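Local structure of citrate synthase (Pyrobaculum aerophilum, 2IBP) at residues Lys88-Leu93 and Ala151-Ala156; Pro95-Val100 and Ala118-Tyr123; Phe111-Ala116 and Ala156-Ile161; Ser235-Ala240 and Gly374-Val379. The protein probably catalyses the condensation of oxaloacetate with acetyl-CoA and water to give citrate and CoA, a step of the tricarboxylic acid cycle. One frame throughout, in Å; residues are numbered along the deposited sequence.

Contact 1: residues Lys88-Leu93 and Ala151-Ala156; sequences KKYREL and AEKLVA
Y90 lies against K153 and A156, and walking along the tyrosine from its CB takes in most of the contact. CB comes first: it meets the methyl of A156, with 3.7 Å between Y90 CB and A156 CB. Next is CG, set beside the backbone N (chi1 -59°) and 3.6 Å from K153 CG. That lysine methylene sits over the centre of one ring face, 11° off the ring normal, a CH-pi contact. The lysine chain is extended beyond CG and carries on past the ring, bringing K153 CE to 3.8 Å from Y90 CE1, while its NZ goes on to salt bridges with D126 and D124. In the largely helical citrate synthase fold this joins helix 77-90 to the middle of the long helix 141-169, deep enough that most of the touching residues are buried. Back on the ring, across from CE1, Y90 CE2 has E152 OE1 in the ring plane at 3.6 Å, the carboxylate turned 49° from the ring. At the tip, Y90 OH is 2.7 Å from a water, and that water donates to E152 OE1 at 2.6 Å. The same carboxylate is paired with R86 and bonded to Y71, which should hold it in place. An alanine at Y90 would probably strip the cover from the K153 methylenes and leave the water without its phenol partner. Beyond the ring, R91 CA packs on A156 O at 3.8 Å.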
loop_
_atom_site.group_PDB
_atom_site.type_symbol
_atom_site.label_atom_id
_atom_site.label_comp_id
_atom_site.label_asym_id
_atom_site.label_seq_id
_atom_site.Cartn_x
_atom_site.Cartn_y
_atom_site.Cartn_z
ATOM N N LYS A 88 3.774 3.085 -26.771
ATOM C CA LYS A 88 3.852 4.467 -27.231
ATOM C C LYS A 88 2.505 5.172 -27.123
ATOM O O LYS A 88 2.439 6.342 -26.740
ATOM C CB LYS A 88 4.402 4.523 -28.650
ATOM C CG LYS A 88 5.877 4.311 -28.706
ATOM C CD LYS A 88 6.388 4.184 -30.119
ATOM C CE LYS A 88 7.890 4.132 -30.125
ATOM N NZ LYS A 88 8.422 4.063 -31.505
ATOM N N LYS A 89 1.434 4.476 -27.511
ATOM C CA LYS A 89 0.084 5.012 -27.436
ATOM C C LYS A 89 -0.310 5.271 -25.973
ATOM O O LYS A 89 -1.018 6.229 -25.672
ATOM C CB LYS A 89 -0.911 4.022 -28.042
ATOM C CG LYS A 89 -2.342 4.524 -28.090
ATOM C CD LYS A 89 -3.286 3.488 -28.707
ATOM C CE LYS A 89 -3.392 2.232 -27.839
ATOM N NZ LYS A 89 -4.394 1.259 -28.366
ATOM N N TYR A 90 0.164 4.417 -25.078
ATOM C CA TYR A 90 -0.195 4.546 -23.672
ATOM C C TYR A 90 0.576 5.592 -22.896
ATOM O O TYR A 90 0.182 5.932 -21.784
ATOM C CB TYR A 90 0.006 3.225 -22.938
ATOM C CG TYR A 90 -0.788 2.071 -23.467
ATOM C CD1 TYR A 90 -2.075 2.249 -23.942
ATOM C CD2 TYR A 90 -0.316 0.784 -23.318
ATOM C CE1 TYR A 90 -2.806 1.164 -24.401
ATOM C CE2 TYR A 90 -1.042 -0.298 -23.729
ATOM C CZ TYR A 90 -2.285 -0.107 -24.261
ATOM O OH TYR A 90 -2.986 -1.203 -24.691
ATOM N N ARG A 91 1.668 6.105 -23.447
ATOM C CA ARG A 91 2.500 7.048 -22.696
ATOM C C ARG A 91 1.772 8.271 -22.181
ATOM O O ARG A 91 2.070 8.756 -21.086
ATOM C CB ARG A 91 3.680 7.526 -23.537
ATOM C CG ARG A 91 4.658 6.464 -23.857
ATOM C CD ARG A 91 5.711 7.026 -24.772
ATOM N NE ARG A 91 6.702 6.025 -25.120
ATOM C CZ ARG A 91 7.647 6.201 -26.040
ATOM N NH1 ARG A 91 7.669 7.307 -26.766
ATOM N NH2 ARG A 91 8.525 5.250 -26.267
ATOM N N GLU A 92 0.875 8.833 -22.973
ATOM C CA GLU A 92 0.209 10.072 -22.588
ATOM C C GLU A 92 -0.760 9.828 -21.443
ATOM O O GLU A 92 -1.338 8.744 -21.335
ATOM C CB GLU A 92 -0.520 10.696 -23.771
ATOM C CG GLU A 92 -1.143 12.054 -23.498
ATOM C CD GLU A 92 -0.159 13.112 -23.017
ATOM O OE1 GLU A 92 0.271 13.943 -23.844
ATOM O OE2 GLU A 92 0.225 13.091 -21.829
ATOM N N LEU A 93 -0.876 10.821 -20.572
ATOM C CA LEU A 93 -1.734 10.721 -19.420
ATOM C C LEU A 93 -3.071 11.383 -19.694
ATOM O O LEU A 93 -3.196 12.274 -20.542
ATOM C CB LEU A 93 -1.064 11.394 -18.215
ATOM C CG LEU A 93 0.321 10.867 -17.873
ATOM C CD1 LEU A 93 0.964 11.734 -16.761
ATOM C CD2 LEU A 93 0.262 9.387 -17.496
ATOM N N ALA A 151 -1.420 -3.438 -17.109
ATOM C CA ALA A 151 -0.015 -3.589 -16.722
ATOM C C ALA A 151 0.885 -2.840 -17.716
ATOM O O ALA A 151 1.770 -2.073 -17.313
ATOM C CB ALA A 151 0.373 -5.056 -16.623
ATOM N N GLU A 152 0.628 -3.003 -19.013
ATOM C CA GLU A 152 1.392 -2.274 -20.031
ATOM C C GLU A 152 1.249 -0.753 -19.876
ATOM O O GLU A 152 2.219 -0.014 -19.964
ATOM C CB GLU A 152 0.942 -2.689 -21.438
ATOM C CG GLU A 152 1.306 -4.089 -21.783
ATOM C CD GLU A 152 0.949 -4.464 -23.208
ATOM O OE1 GLU A 152 0.384 -3.620 -23.947
ATOM O OE2 GLU A 152 1.289 -5.598 -23.593
ATOM N N LYS A 153 0.042 -0.297 -19.579
ATOM C CA LYS A 153 -0.206 1.121 -19.420
ATOM C C LYS A 153 0.594 1.670 -18.264
ATOM O O LYS A 153 1.145 2.760 -18.347
ATOM C CB LYS A 153 -1.674 1.407 -19.195
ATOM C CG LYS A 153 -2.516 1.234 -20.424
ATOM C CD LYS A 153 -3.953 1.406 -20.065
ATOM C CE LYS A 153 -4.865 1.193 -21.223
ATOM N NZ LYS A 153 -6.268 1.273 -20.718
ATOM N N LEU A 154 0.615 0.940 -17.153
ATOM C CA LEU A 154 1.382 1.395 -15.982
ATOM C C LEU A 154 2.890 1.526 -16.285
ATOM O O LEU A 154 3.546 2.488 -15.883
ATOM C CB LEU A 154 1.135 0.427 -14.823
ATOM C CG LEU A 154 -0.193 0.708 -14.113
ATOM C CD1 LEU A 154 -0.769 -0.503 -13.407
ATOM C CD2 LEU A 154 -0.077 1.893 -13.146
ATOM N N VAL A 155 3.424 0.564 -17.014
ATOM C CA VAL A 155 4.834 0.594 -17.381
ATOM C C VAL A 155 5.075 1.781 -18.339
ATOM O O VAL A 155 6.054 2.518 -18.218
ATOM C CB VAL A 155 5.226 -0.731 -18.034
ATOM C CG1 VAL A 155 6.661 -0.660 -18.593
ATOM C CG2 VAL A 155 5.073 -1.865 -17.031
ATOM N N ALA A 156 4.158 1.979 -19.277
ATOM C CA ALA A 156 4.308 3.054 -20.258
ATOM C C ALA A 156 4.178 4.456 -19.707
ATOM O O ALA A 156 4.828 5.380 -20.191
ATOM C CB ALA A 156 3.301 2.855 -21.400
HETATM O O HOH W 1 -2.146 -3.773 -24.257
#

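Contact 2: residues Pro95-Val100 and Ala118-Tyr123; sequences PATVEV and AAEGAY
T97 and A119 mark the closest point of the two backbones, their CA atoms 5.3 Å apart. The segments run 160° to each other and their axes come within 8.4 Å, so helices 95-103 and 109-123 form an antiparallel helical hairpin, consecutive in the chain and packed tightly because small side chains face each other at the crossing. On one side V100 CG2 rests 3.8 Å from A119 CB. On the other, A96 CB approaches Y123 CE2 obliquely to 3.6 Å; the phenol OH of that tyrosine reaches N103 O of the second subunit, so this end of the hairpin also belongs to the dimer contact. Between them sits the polar centre. T97 OG1 donates to E120 OE1 at 2.6 Å, meeting that oxygen on its anti side, 20° out of the carboxylate plane, with the two side chains at about a right angle. E120 has CG anti to its backbone N, and the bend at chi2 (74°) places CD near the threonine hydroxyl. Its OE1 takes a second bond from H94 N, and its OE2 pairs with K157, so a buried charge is gripped at both oxygens. A valine in place of T97 would probably leave E120 OE1 with one donor fewer and the bridging water short of an acceptor. That water donates both to T97 OG1 and to the backbone carbonyl A119 O, 2.7 Å from each, and it lies in the plane of the Y123 ring, at its edge.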
loop_
_atom_site.group_PDB
_atom_site.type_symbol
_atom_site.label_atom_id
_atom_site.label_comp_id
_atom_site.label_asym_id
_atom_site.label_seq_id
_atom_site.Cartn_x
_atom_site.Cartn_y
_atom_site.Cartn_z
ATOM N N PRO A 95 -6.076 13.904 -19.024
ATOM C CA PRO A 95 -5.992 15.273 -18.539
ATOM C C PRO A 95 -6.176 15.428 -17.022
ATOM O O PRO A 95 -5.538 16.278 -16.417
ATOM C CB PRO A 95 -7.105 15.985 -19.318
ATOM C CG PRO A 95 -7.220 15.222 -20.572
ATOM C CD PRO A 95 -6.954 13.792 -20.204
ATOM N N ALA A 96 -7.040 14.620 -16.409
ATOM C CA ALA A 96 -7.271 14.706 -14.969
ATOM C C ALA A 96 -5.995 14.375 -14.217
ATOM O O ALA A 96 -5.663 15.009 -13.213
ATOM C CB ALA A 96 -8.391 13.769 -14.534
ATOM N N THR A 97 -5.260 13.395 -14.732
ATOM C CA THR A 97 -3.992 12.990 -14.131
ATOM C C THR A 97 -2.982 14.136 -14.199
ATOM O O THR A 97 -2.307 14.434 -13.226
ATOM C CB THR A 97 -3.432 11.774 -14.862
ATOM O OG1 THR A 97 -4.419 10.735 -14.844
ATOM C CG2 THR A 97 -2.130 11.292 -14.230
ATOM N N VAL A 98 -2.914 14.804 -15.343
ATOM C CA VAL A 98 -2.002 15.928 -15.523
ATOM C C VAL A 98 -2.351 17.051 -14.548
ATOM O O VAL A 98 -1.456 17.629 -13.926
ATOM C CB VAL A 98 -2.022 16.432 -16.977
ATOM C CG1 VAL A 98 -1.107 17.640 -17.131
ATOM C CG2 VAL A 98 -1.593 15.311 -17.895
ATOM N N GLU A 99 -3.646 17.280 -14.323
ATOM C CA GLU A 99 -4.045 18.305 -13.355
ATOM C C GLU A 99 -3.660 17.889 -11.943
ATOM O O GLU A 99 -3.270 18.730 -11.135
ATOM C CB GLU A 99 -5.524 18.636 -13.463
ATOM C CG GLU A 99 -5.867 19.262 -14.809
ATOM C CD GLU A 99 -4.999 20.480 -15.131
ATOM O OE1 GLU A 99 -4.906 21.391 -14.277
ATOM O OE2 GLU A 99 -4.401 20.523 -16.233
ATOM N N VAL A 100 -3.805 16.604 -11.623
ATOM C CA VAL A 100 -3.378 16.126 -10.320
ATOM C C VAL A 100 -1.882 16.403 -10.135
ATOM O O VAL A 100 -1.464 16.948 -9.123
ATOM C CB VAL A 100 -3.710 14.648 -10.132
ATOM C CG1 VAL A 100 -2.983 14.064 -8.928
ATOM C CG2 VAL A 100 -5.223 14.497 -9.995
ATOM N N ALA A 118 -2.993 6.758 -8.951
ATOM C CA ALA A 118 -4.385 6.545 -8.543
ATOM C C ALA A 118 -5.323 7.293 -9.497
ATOM O O ALA A 118 -6.354 6.765 -9.928
ATOM C CB ALA A 118 -4.617 7.041 -7.112
ATOM N N ALA A 119 -4.985 8.540 -9.805
ATOM C CA ALA A 119 -5.803 9.358 -10.696
ATOM C C ALA A 119 -5.936 8.743 -12.071
ATOM O O ALA A 119 -7.032 8.715 -12.626
ATOM C CB ALA A 119 -5.246 10.764 -10.820
ATOM N N GLU A 120 -4.833 8.253 -12.623
ATOM C CA GLU A 120 -4.874 7.636 -13.949
ATOM C C GLU A 120 -5.740 6.380 -13.932
ATOM O O GLU A 120 -6.523 6.133 -14.857
ATOM C CB GLU A 120 -3.465 7.332 -14.446
ATOM C CG GLU A 120 -3.380 6.800 -15.869
ATOM C CD GLU A 120 -3.622 7.835 -16.969
ATOM O OE1 GLU A 120 -3.646 9.065 -16.707
ATOM O OE2 GLU A 120 -3.738 7.394 -18.142
ATOM N N GLY A 121 -5.678 5.617 -12.852
ATOM C CA GLY A 121 -6.487 4.408 -12.765
ATOM C C GLY A 121 -7.972 4.715 -12.655
ATOM O O GLY A 121 -8.837 3.915 -13.075
ATOM N N ALA A 122 -8.265 5.916 -12.153
ATOM C CA ALA A 122 -9.639 6.345 -11.865
ATOM C C ALA A 122 -10.488 6.473 -13.107
ATOM O O ALA A 122 -11.696 6.220 -13.074
ATOM C CB ALA A 122 -9.624 7.659 -11.126
ATOM N N TYR A 123 -9.862 6.878 -14.208
ATOM C CA TYR A 123 -10.595 7.092 -15.445
ATOM C C TYR A 123 -10.217 6.128 -16.572
ATOM O O TYR A 123 -10.718 6.263 -17.692
ATOM C CB TYR A 123 -10.450 8.539 -15.907
ATOM C CG TYR A 123 -11.120 9.529 -14.986
ATOM C CD1 TYR A 123 -12.480 9.445 -14.728
ATOM C CD2 TYR A 123 -10.413 10.563 -14.414
ATOM C CE1 TYR A 123 -13.104 10.342 -13.886
ATOM C CE2 TYR A 123 -11.021 11.463 -13.565
ATOM C CZ TYR A 123 -12.374 11.354 -13.311
ATOM O OH TYR A 123 -12.985 12.273 -12.503
HETATM O O HOH W 2 -7.088 10.258 -14.889
#

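Contact 3: residues Phe111-Ala116 and Ala156-Ile161; sequences FALEAA and AKMPTI
I161 is the bump here, and L113 and A116 line the hollow that receives it. The isoleucine CG2, anti to its own backbone N, pushes furthest in: it comes to 3.6 Å from A116 CB, where the lack of a longer side chain lets it approach the facing helix. One flank is L113, whose CD1 is 4.0 Å from the same I161 CG2; the other methyl end of the isoleucine, CD1, also touches A116 CB at 4.0 Å. A112 O, 4.4 Å from I161 CG2, forms another part of the hollow's wall. The second, shallower fit is between L113 and M158, where L113 CD2 meets M158 SD at 4.3 Å. In the helical bundle of citrate synthase this is where helix 109-123 crosses helix 141-169, the local axes 10.5 Å apart and 135° from parallel, a spacing filled mainly by I161, L113 and M158 reaching across, with A116 contributing only its methyl. The kink at P159 lies in this second segment, where the N atoms of P159 and T160 lack the usual bond to the preceding turn; I161 N is bonded again to K157 O. In M158, chi2 of 68° places SD beside the leucine. The methionine also touches V237 of helix 233-244 and M369 and V372 of helix 363-382. L113 likewise reaches I241 and A368, and I161 packs on I101 of helix 95-103.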
loop_
_atom_site.group_PDB
_atom_site.type_symbol
_atom_site.label_atom_id
_atom_site.label_comp_id
_atom_site.label_asym_id
_atom_site.label_seq_id
_atom_site.Cartn_x
_atom_site.Cartn_y
_atom_site.Cartn_z
ATOM N N PHE A 111 5.005 11.778 -3.813
ATOM C CA PHE A 111 3.588 12.000 -3.500
ATOM C C PHE A 111 2.814 12.163 -4.807
ATOM O O PHE A 111 1.694 11.674 -4.958
ATOM C CB PHE A 111 3.401 13.241 -2.644
ATOM C CG PHE A 111 3.770 13.045 -1.206
ATOM C CD1 PHE A 111 2.982 12.249 -0.386
ATOM C CD2 PHE A 111 4.823 13.735 -0.650
ATOM C CE1 PHE A 111 3.268 12.110 0.958
ATOM C CE2 PHE A 111 5.126 13.585 0.687
ATOM C CZ PHE A 111 4.348 12.774 1.489
ATOM N N ALA A 112 3.409 12.896 -5.746
ATOM C CA ALA A 112 2.799 13.115 -7.051
ATOM C C ALA A 112 2.629 11.795 -7.769
ATOM O O ALA A 112 1.605 11.581 -8.420
ATOM C CB ALA A 112 3.639 14.079 -7.899
ATOM N N LEU A 113 3.640 10.923 -7.698
ATOM C CA LEU A 113 3.536 9.608 -8.334
ATOM C C LEU A 113 2.377 8.831 -7.736
ATOM O O LEU A 113 1.584 8.247 -8.472
ATOM C CB LEU A 113 4.805 8.779 -8.188
ATOM C CG LEU A 113 5.781 8.883 -9.359
ATOM C CD1 LEU A 113 6.308 10.308 -9.525
ATOM C CD2 LEU A 113 6.915 7.894 -9.146
ATOM N N GLU A 114 2.314 8.771 -6.406
ATOM C CA GLU A 114 1.243 8.020 -5.744
ATOM C C GLU A 114 -0.116 8.517 -6.201
ATOM O O GLU A 114 -0.965 7.730 -6.612
ATOM C CB GLU A 114 1.287 8.193 -4.221
ATOM C CG GLU A 114 2.422 7.530 -3.506
ATOM C CD GLU A 114 2.325 7.736 -2.007
ATOM O OE1 GLU A 114 1.234 7.496 -1.430
ATOM O OE2 GLU A 114 3.328 8.172 -1.407
ATOM N N ALA A 115 -0.321 9.831 -6.123
ATOM C CA ALA A 115 -1.605 10.430 -6.480
ATOM C C ALA A 115 -1.907 10.323 -7.979
ATOM O O ALA A 115 -3.031 10.024 -8.381
ATOM C CB ALA A 115 -1.650 11.894 -6.028
ATOM N N ALA A 116 -0.887 10.534 -8.808
ATOM C CA ALA A 116 -1.062 10.466 -10.254
ATOM C C ALA A 116 -1.417 9.055 -10.731
ATOM O O ALA A 116 -2.263 8.873 -11.607
ATOM C CB ALA A 116 0.213 10.967 -10.970
ATOM N N ALA A 156 4.158 1.979 -19.277
ATOM C CA ALA A 156 4.308 3.054 -20.258
ATOM C C ALA A 156 4.178 4.456 -19.707
ATOM O O ALA A 156 4.828 5.380 -20.191
ATOM C CB ALA A 156 3.301 2.855 -21.400
ATOM N N LYS A 157 3.314 4.616 -18.706
ATOM C CA LYS A 157 2.971 5.922 -18.194
ATOM C C LYS A 157 3.904 6.443 -17.120
ATOM O O LYS A 157 3.981 7.658 -16.922
ATOM C CB LYS A 157 1.541 5.908 -17.664
ATOM C CG LYS A 157 0.521 5.673 -18.759
ATOM C CD LYS A 157 -0.856 5.418 -18.217
ATOM C CE LYS A 157 -1.795 5.062 -19.360
ATOM N NZ LYS A 157 -2.097 6.218 -20.225
ATOM N N MET A 158 4.576 5.550 -16.403
ATOM C CA MET A 158 5.378 6.008 -15.268
ATOM C C MET A 158 6.358 7.133 -15.639
ATOM O O MET A 158 6.415 8.150 -14.952
ATOM C CB MET A 158 6.076 4.858 -14.575
ATOM C CG MET A 158 6.470 5.165 -13.159
ATOM S SD MET A 158 5.030 5.347 -12.076
ATOM C CE MET A 158 4.331 3.728 -12.126
ATOM N N PRO A 159 7.099 6.996 -16.754
ATOM C CA PRO A 159 8.030 8.086 -17.073
ATOM C C PRO A 159 7.342 9.405 -17.369
ATOM O O PRO A 159 7.907 10.470 -17.133
ATOM C CB PRO A 159 8.758 7.570 -18.320
ATOM C CG PRO A 159 8.599 6.077 -18.249
ATOM C CD PRO A 159 7.227 5.884 -17.710
ATOM N N THR A 160 6.140 9.345 -17.917
ATOM C CA THR A 160 5.406 10.564 -18.228
ATOM C C THR A 160 5.046 11.293 -16.935
ATOM O O THR A 160 5.149 12.516 -16.835
ATOM C CB THR A 160 4.155 10.246 -19.058
ATOM O OG1 THR A 160 4.509 9.329 -20.099
ATOM C CG2 THR A 160 3.573 11.516 -19.664
ATOM N N ILE A 161 4.582 10.528 -15.961
ATOM C CA ILE A 161 4.220 11.089 -14.671
ATOM C C ILE A 161 5.440 11.784 -14.054
ATOM O O ILE A 161 5.366 12.944 -13.631
ATOM C CB ILE A 161 3.705 10.006 -13.722
ATOM C CG1 ILE A 161 2.382 9.431 -14.233
ATOM C CG2 ILE A 161 3.498 10.594 -12.314
ATOM C CD1 ILE A 161 1.854 8.299 -13.391
#

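Contact 4: residues Ser235-Ala240 and Gly374-Val379; sequences SSVAAA and GWVAHV
A240 and W375 make the aromatic part of this contact. The methyl of A240 stands over the face of the indole, its CB 3.5 Å from the centroid of the six-membered ring and 14° off the ring normal, a CH-pi contact. W375 CB already points toward helix 233-244, with CG beside the backbone N (chi1 -66°), and the ring lies flat under the alanine: CD2 and CE2, the atoms at the ring fusion, are each 3.5 Å from A240 CB. The rest is aliphatic. V237 divides its two methyls, CG1 going to the indole at W375 CE3, 3.9 Å off and obliquely to the ring, and CG2 to the next residue, where V376 CG1 is 3.7 Å away. At the far end S236 CB meets V379 CG2 more loosely, at 4.3 Å. Polar groups look elsewhere: S236 OG bonds to D232 O, just before the helix, and the indole NE1 to S219 OG, which would help fix the rotation of the ring. This is a helix-helix crossing in the helical core of the citrate synthase fold, the local axes 10.1 Å apart and 127° from parallel. The pair of helices, 233-244 and 363-382, touches helix 141-169, where L154 and M158 meet V237 and A151 and L154 meet V376. Helix 218-227 lies against S236, W375 and V379, while at the dimer interface A239 packs on A239 of the second subunit.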
loop_
_atom_site.group_PDB
_atom_site.type_symbol
_atom_site.label_atom_id
_atom_site.label_comp_id
_atom_site.label_asym_id
_atom_site.label_seq_id
_atom_site.Cartn_x
_atom_site.Cartn_y
_atom_site.Cartn_z
ATOM N N SER A 235 -4.055 0.926 -8.178
ATOM C CA SER A 235 -3.992 1.083 -6.725
ATOM C C SER A 235 -2.851 0.263 -6.116
ATOM O O SER A 235 -2.154 0.713 -5.198
ATOM C CB SER A 235 -5.335 0.705 -6.105
ATOM O OG SER A 235 -6.296 1.657 -6.528
ATOM N N SER A 236 -2.621 -0.931 -6.656
ATOM C CA SER A 236 -1.524 -1.772 -6.178
ATOM C C SER A 236 -0.165 -1.088 -6.431
ATOM O O SER A 236 0.730 -1.093 -5.578
ATOM C CB SER A 236 -1.587 -3.132 -6.841
ATOM O OG SER A 236 -2.795 -3.801 -6.474
ATOM N N VAL A 237 -0.029 -0.479 -7.601
ATOM C CA VAL A 237 1.194 0.237 -7.926
ATOM C C VAL A 237 1.342 1.489 -7.054
ATOM O O VAL A 237 2.438 1.766 -6.552
ATOM C CB VAL A 237 1.308 0.544 -9.431
ATOM C CG1 VAL A 237 2.460 1.524 -9.698
ATOM C CG2 VAL A 237 1.518 -0.745 -10.187
ATOM N N ALA A 238 0.242 2.196 -6.810
ATOM C CA ALA A 238 0.288 3.379 -5.949
ATOM C C ALA A 238 0.799 2.971 -4.557
ATOM O O ALA A 238 1.642 3.659 -3.977
ATOM C CB ALA A 238 -1.082 4.042 -5.859
ATOM N N ALA A 239 0.334 1.823 -4.052
ATOM C CA ALA A 239 0.786 1.301 -2.761
ATOM C C ALA A 239 2.267 0.923 -2.793
ATOM O O ALA A 239 2.985 1.184 -1.855
ATOM C CB ALA A 239 -0.062 0.101 -2.320
ATOM N N ALA A 240 2.712 0.286 -3.874
ATOM C CA ALA A 240 4.127 -0.049 -4.036
ATOM C C ALA A 240 4.990 1.218 -3.956
ATOM O O ALA A 240 6.021 1.241 -3.281
ATOM C CB ALA A 240 4.343 -0.739 -5.362
ATOM N N GLY A 374 8.159 -5.063 -12.781
ATOM C CA GLY A 374 8.238 -6.143 -11.814
ATOM C C GLY A 374 6.990 -6.149 -10.942
ATOM O O GLY A 374 6.387 -7.186 -10.714
ATOM N N TRP A 375 6.570 -4.977 -10.476
ATOM C CA TRP A 375 5.403 -4.904 -9.616
ATOM C C TRP A 375 4.183 -5.490 -10.296
ATOM O O TRP A 375 3.512 -6.347 -9.715
ATOM C CB TRP A 375 5.100 -3.474 -9.195
ATOM C CG TRP A 375 6.118 -2.850 -8.315
ATOM C CD1 TRP A 375 6.874 -3.458 -7.386
ATOM C CD2 TRP A 375 6.344 -1.440 -8.161
ATOM N NE1 TRP A 375 7.646 -2.530 -6.720
ATOM C CE2 TRP A 375 7.337 -1.284 -7.186
ATOM C CE3 TRP A 375 5.831 -0.300 -8.788
ATOM C CZ2 TRP A 375 7.830 -0.038 -6.818
ATOM C CZ3 TRP A 375 6.345 0.942 -8.438
ATOM C CH2 TRP A 375 7.337 1.055 -7.468
ATOM N N VAL A 376 3.886 -5.021 -11.505
ATOM C CA VAL A 376 2.692 -5.509 -12.213
ATOM C C VAL A 376 2.810 -7.007 -12.554
ATOM O O VAL A 376 1.836 -7.765 -12.405
ATOM C CB VAL A 376 2.275 -4.631 -13.402
ATOM C CG1 VAL A 376 1.967 -3.223 -12.918
ATOM C CG2 VAL A 376 3.368 -4.610 -14.486
ATOM N N ALA A 377 3.997 -7.456 -12.947
ATOM C CA ALA A 377 4.203 -8.883 -13.242
ATOM C C ALA A 377 3.933 -9.709 -11.990
ATOM O O ALA A 377 3.347 -10.793 -12.043
ATOM C CB ALA A 377 5.626 -9.144 -13.740
ATOM N N HIS A 378 4.417 -9.216 -10.850
ATOM C CA HIS A 378 4.236 -9.931 -9.587
ATOM C C HIS A 378 2.772 -10.011 -9.195
ATOM O O HIS A 378 2.317 -11.053 -8.770
ATOM C CB HIS A 378 5.045 -9.299 -8.469
ATOM C CG HIS A 378 6.448 -9.801 -8.385
ATOM N ND1 HIS A 378 6.785 -10.965 -7.726
ATOM C CD2 HIS A 378 7.615 -9.269 -8.823
ATOM C CE1 HIS A 378 8.090 -11.145 -7.794
ATOM N NE2 HIS A 378 8.616 -10.140 -8.469
ATOM N N VAL A 379 2.039 -8.922 -9.401
ATOM C CA VAL A 379 0.600 -8.907 -9.115
ATOM C C VAL A 379 -0.125 -9.928 -9.985
ATOM O O VAL A 379 -0.876 -10.772 -9.483
ATOM C CB VAL A 379 -0.021 -7.526 -9.303
ATOM C CG1 VAL A 379 -1.562 -7.624 -9.329
ATOM C CG2 VAL A 379 0.468 -6.605 -8.181
#

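From the N terminus, helix 77-90 opens contact 1 at 88-93. Contact 2 follows at 95-100 and closes its short loop at 118-123, wholly nested inside the loop of contact 1. Before that closure, contact 3 has opened at 111-116, so it crosses contact 2. Helix 141-169 then closes contact 1 at 151-156 and contact 3 at 156-161, and these two cross as well, sharing A156. K157 joins the three, reaching Y90 O and pairing with E120. Contact 4, at 235-240 and 374-379, comes later in series, and packs on contact 1 through A151, L154 and V155 and on contact 3 through M158. Helix 141-169 thus links the early helices to helices 233-244 and 363-382.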